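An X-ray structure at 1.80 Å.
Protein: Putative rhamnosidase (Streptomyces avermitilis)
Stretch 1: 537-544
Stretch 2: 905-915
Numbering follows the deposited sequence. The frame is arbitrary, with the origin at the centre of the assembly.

Stretch 1, residues 537-544: IYTANLRS
Stretch 2 905-915: GFQTPEMNSFN

Two segments of one chain, far apart in sequence, bury 450 Å² between them, summed over both sides. Tyr 538, Pro 909 and Asn 541 account for about half of this, and the register is set where the CA atoms of Asn 541 and Pro 909 lie 4.1 Å apart. Stretch 1 leaves an extended conformation at Tyr 538 (phi/psi -107/125), passes through Thr 539 (-129/0) and winds into a 3-10 segment over 540-542, held by Leu 542 N to Thr 539 O at 2.9 Å and Arg 543 N to Ala 540 O at 3.2 Å. Stretch 2 has no regular helix or strand, but a type I turn from Thr 908 to Met 911 is closed by Met 911 N to Thr 908 O at 3.0 Å; within it, Glu 910 N donates to Thr 908 OG1 at 3.1 Å.

Tyr 538 covers the most surface. Its CA-to-CB bond points toward stretch 2, and chi1 of 175° (t) with chi2 of 79° brings the ring against Phe 906 (chi1 -64°, m; chi2 -58°). The centroids are 4.2 Å apart and the planes meet at 31°, an oblique pairing in which Tyr 538 CG approaches Phe 906 CE2 to 3.6 Å. The phenol also serves a polar purpose: water 1 lies 2.8 Å from Tyr 538 OH, donates to Gln 907 O at 2.8 Å and accepts from Asn 912 ND2 at 3.0 Å.

Pro 909 opens the corner of the turn with phi/psi -62/-8, a phi that suits its closed ring, here C-gamma endo. Its CB sits 3.6 Å from Tyr 538 OH and 3.8 Å from Ala 540 CB, an apolar contact made by a one-carbon side chain. Water 2 joins the backbones at the Asn 541-Pro 909 register, donating to Asn 541 O at 2.7 Å and Pro 909 O at 2.9 Å while accepting from Asn 912 N at 2.9 Å.

Asn 541, buried, directs its amide into stretch 2 with chi1 71° (p) and chi2 -51°. Asn 541 ND2 donates to Asn 912 O at 2.9 Å with an N-H...O angle of 143°, satisfying a backbone carbonyl, and lies at the edge of the Phe 914 ring, 3.7 Å from Phe 914 CD1.

Arg 543, at phi/psi 57/-125, starts sideways, but its m, t, m chain (-50°, -168°, -54°; chi4 -149°) reaches the turn. Arg 543 NH1 donates to Glu 910 O at 3.0 Å and 160°, with that oxygen near the guanidinium plane, while Arg 543 CG passes 3.5 Å from Pro 909 O.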

# COMPACT_ATOMS: atom_id res chain seq x y z
N ILE A 537 -0.14 22.98 10.61
CA ILE A 537 0.32 21.78 9.88
C ILE A 537 1.40 22.07 8.85
O ILE A 537 1.43 23.13 8.21
CB ILE A 537 -0.84 20.98 9.24
CG1 ILE A 537 -1.55 21.81 8.14
CG2 ILE A 537 -1.79 20.49 10.32
CD1 ILE A 537 -2.38 20.98 7.16
N TYR A 538 2.33 21.12 8.74
CA TYR A 538 3.40 21.19 7.77
C TYR A 538 3.10 20.17 6.69
O TYR A 538 2.93 18.99 6.99
CB TYR A 538 4.74 20.81 8.45
CG TYR A 538 5.91 20.73 7.49
CD1 TYR A 538 6.55 21.88 7.03
CD2 TYR A 538 6.39 19.50 7.04
CE1 TYR A 538 7.64 21.81 6.16
CE2 TYR A 538 7.48 19.41 6.18
CZ TYR A 538 8.10 20.57 5.74
OH TYR A 538 9.20 20.49 4.89
N THR A 539 3.05 20.63 5.44
CA THR A 539 2.66 19.76 4.32
C THR A 539 3.67 19.80 3.16
O THR A 539 3.48 19.11 2.17
CB THR A 539 1.27 20.12 3.73
OG1 THR A 539 1.23 21.50 3.39
CG2 THR A 539 0.14 19.81 4.70
N ALA A 540 4.74 20.58 3.28
CA ALA A 540 5.70 20.70 2.18
C ALA A 540 6.29 19.36 1.71
O ALA A 540 6.59 19.17 0.52
CB ALA A 540 6.81 21.67 2.55
N ASN A 541 6.44 18.42 2.64
CA ASN A 541 7.03 17.10 2.31
C ASN A 541 6.09 16.20 1.49
O ASN A 541 6.49 15.16 0.97
CB ASN A 541 7.51 16.39 3.59
CG ASN A 541 6.37 15.90 4.46
OD1 ASN A 541 5.44 16.65 4.81
ND2 ASN A 541 6.43 14.62 4.83
N LEU A 542 4.81 16.62 1.40
CA LEU A 542 3.83 15.89 0.61
C LEU A 542 3.99 16.18 -0.89
O LEU A 542 3.43 15.46 -1.73
CB LEU A 542 2.40 16.20 1.09
CG LEU A 542 2.05 16.02 2.57
CD1 LEU A 542 0.58 16.34 2.76
CD2 LEU A 542 2.36 14.62 3.12
N ARG A 543 4.77 17.22 -1.22
CA ARG A 543 5.05 17.61 -2.57
C ARG A 543 3.74 17.88 -3.32
O ARG A 543 2.92 18.65 -2.84
CB ARG A 543 5.99 16.58 -3.26
CG ARG A 543 7.21 16.29 -2.39
CD ARG A 543 8.29 15.51 -3.14
NE ARG A 543 7.77 14.29 -3.74
CZ ARG A 543 8.46 13.16 -3.92
NH1 ARG A 543 9.75 13.06 -3.54
NH2 ARG A 543 7.85 12.12 -4.49
N SER A 544 3.51 17.23 -4.45
CA SER A 544 2.30 17.51 -5.23
C SER A 544 0.99 16.91 -4.70
O SER A 544 -0.08 17.28 -5.18
CB SER A 544 2.51 17.12 -6.70
OG SER A 544 2.28 15.74 -6.90
N GLY A 905 14.85 21.89 12.72
CA GLY A 905 14.27 22.04 11.38
C GLY A 905 13.97 20.70 10.71
O GLY A 905 14.38 19.65 11.18
N PHE A 906 13.25 20.76 9.59
CA PHE A 906 12.97 19.57 8.79
C PHE A 906 14.04 19.37 7.75
O PHE A 906 14.65 20.33 7.28
CB PHE A 906 11.60 19.70 8.11
CG PHE A 906 10.46 19.76 9.07
CD1 PHE A 906 10.23 18.74 9.98
CD2 PHE A 906 9.56 20.84 9.03
CE1 PHE A 906 9.16 18.79 10.86
CE2 PHE A 906 8.50 20.89 9.92
CZ PHE A 906 8.29 19.87 10.83
N GLN A 907 14.27 18.12 7.38
CA GLN A 907 15.08 17.82 6.23
C GLN A 907 14.36 18.33 4.98
O GLN A 907 13.23 18.86 5.07
CB GLN A 907 15.35 16.31 6.13
CG GLN A 907 16.75 15.90 6.57
CD GLN A 907 17.82 16.25 5.57
OE1 GLN A 907 17.55 16.81 4.50
NE2 GLN A 907 19.06 15.89 5.89
N THR A 908 15.00 18.19 3.82
CA THR A 908 14.45 18.79 2.61
C THR A 908 13.13 18.16 2.18
O THR A 908 13.06 16.94 1.98
CB THR A 908 15.42 18.76 1.42
OG1 THR A 908 14.72 19.22 0.26
CG2 THR A 908 15.94 17.35 1.13
N PRO A 909 12.09 19.00 1.97
CA PRO A 909 10.78 18.54 1.47
C PRO A 909 10.85 17.92 0.08
O PRO A 909 9.86 17.37 -0.40
CB PRO A 909 9.94 19.83 1.44
CG PRO A 909 10.94 20.94 1.32
CD PRO A 909 12.11 20.47 2.16
N GLU A 910 12.00 18.01 -0.58
CA GLU A 910 12.16 17.35 -1.87
C GLU A 910 12.06 15.84 -1.69
O GLU A 910 11.65 15.14 -2.61
CB GLU A 910 13.48 17.73 -2.53
CG GLU A 910 13.39 19.01 -3.34
CD GLU A 910 14.76 19.63 -3.60
OE1 GLU A 910 15.77 19.05 -3.15
OE2 GLU A 910 14.81 20.70 -4.25
N MET A 911 12.46 15.35 -0.52
CA MET A 911 12.28 13.93 -0.18
C MET A 911 12.42 13.73 1.33
O MET A 911 13.53 13.60 1.85
CB MET A 911 13.25 13.03 -0.97
CG MET A 911 12.85 11.56 -0.99
SD MET A 911 14.25 10.51 -1.50
CE MET A 911 15.29 10.67 -0.06
N ASN A 912 11.29 13.75 2.04
CA ASN A 912 11.30 13.61 3.49
C ASN A 912 10.02 13.08 4.12
O ASN A 912 9.22 13.84 4.69
CB ASN A 912 11.67 14.94 4.17
CG ASN A 912 12.02 14.75 5.63
OD1 ASN A 912 12.60 13.74 6.00
ND2 ASN A 912 11.64 15.71 6.48
N SER A 913 9.87 11.77 4.12
CA SER A 913 8.68 11.12 4.69
C SER A 913 8.84 10.76 6.18
O SER A 913 9.95 10.44 6.66
CB SER A 913 8.34 9.88 3.83
OG SER A 913 7.87 8.80 4.63
N PHE A 914 7.74 10.84 6.94
CA PHE A 914 7.76 10.41 8.33
C PHE A 914 7.15 9.03 8.55
O PHE A 914 6.80 8.68 9.68
CB PHE A 914 7.10 11.47 9.22
CG PHE A 914 7.84 12.77 9.21
CD1 PHE A 914 7.59 13.71 8.22
CD2 PHE A 914 8.85 13.01 10.13
CE1 PHE A 914 8.30 14.91 8.18
CE2 PHE A 914 9.57 14.20 10.10
CZ PHE A 914 9.30 15.14 9.12
N ASN A 915 7.05 8.24 7.48
CA ASN A 915 6.43 6.92 7.54
C ASN A 915 6.95 5.99 6.42
O ASN A 915 6.22 5.65 5.50
CB ASN A 915 4.88 7.09 7.47
CG ASN A 915 4.12 5.88 8.02
OD1 ASN A 915 4.70 4.85 8.37
ND2 ASN A 915 2.79 6.03 8.11
O HOH W 1 10.56 18.01 4.83
O HOH W 2 9.10 14.74 0.44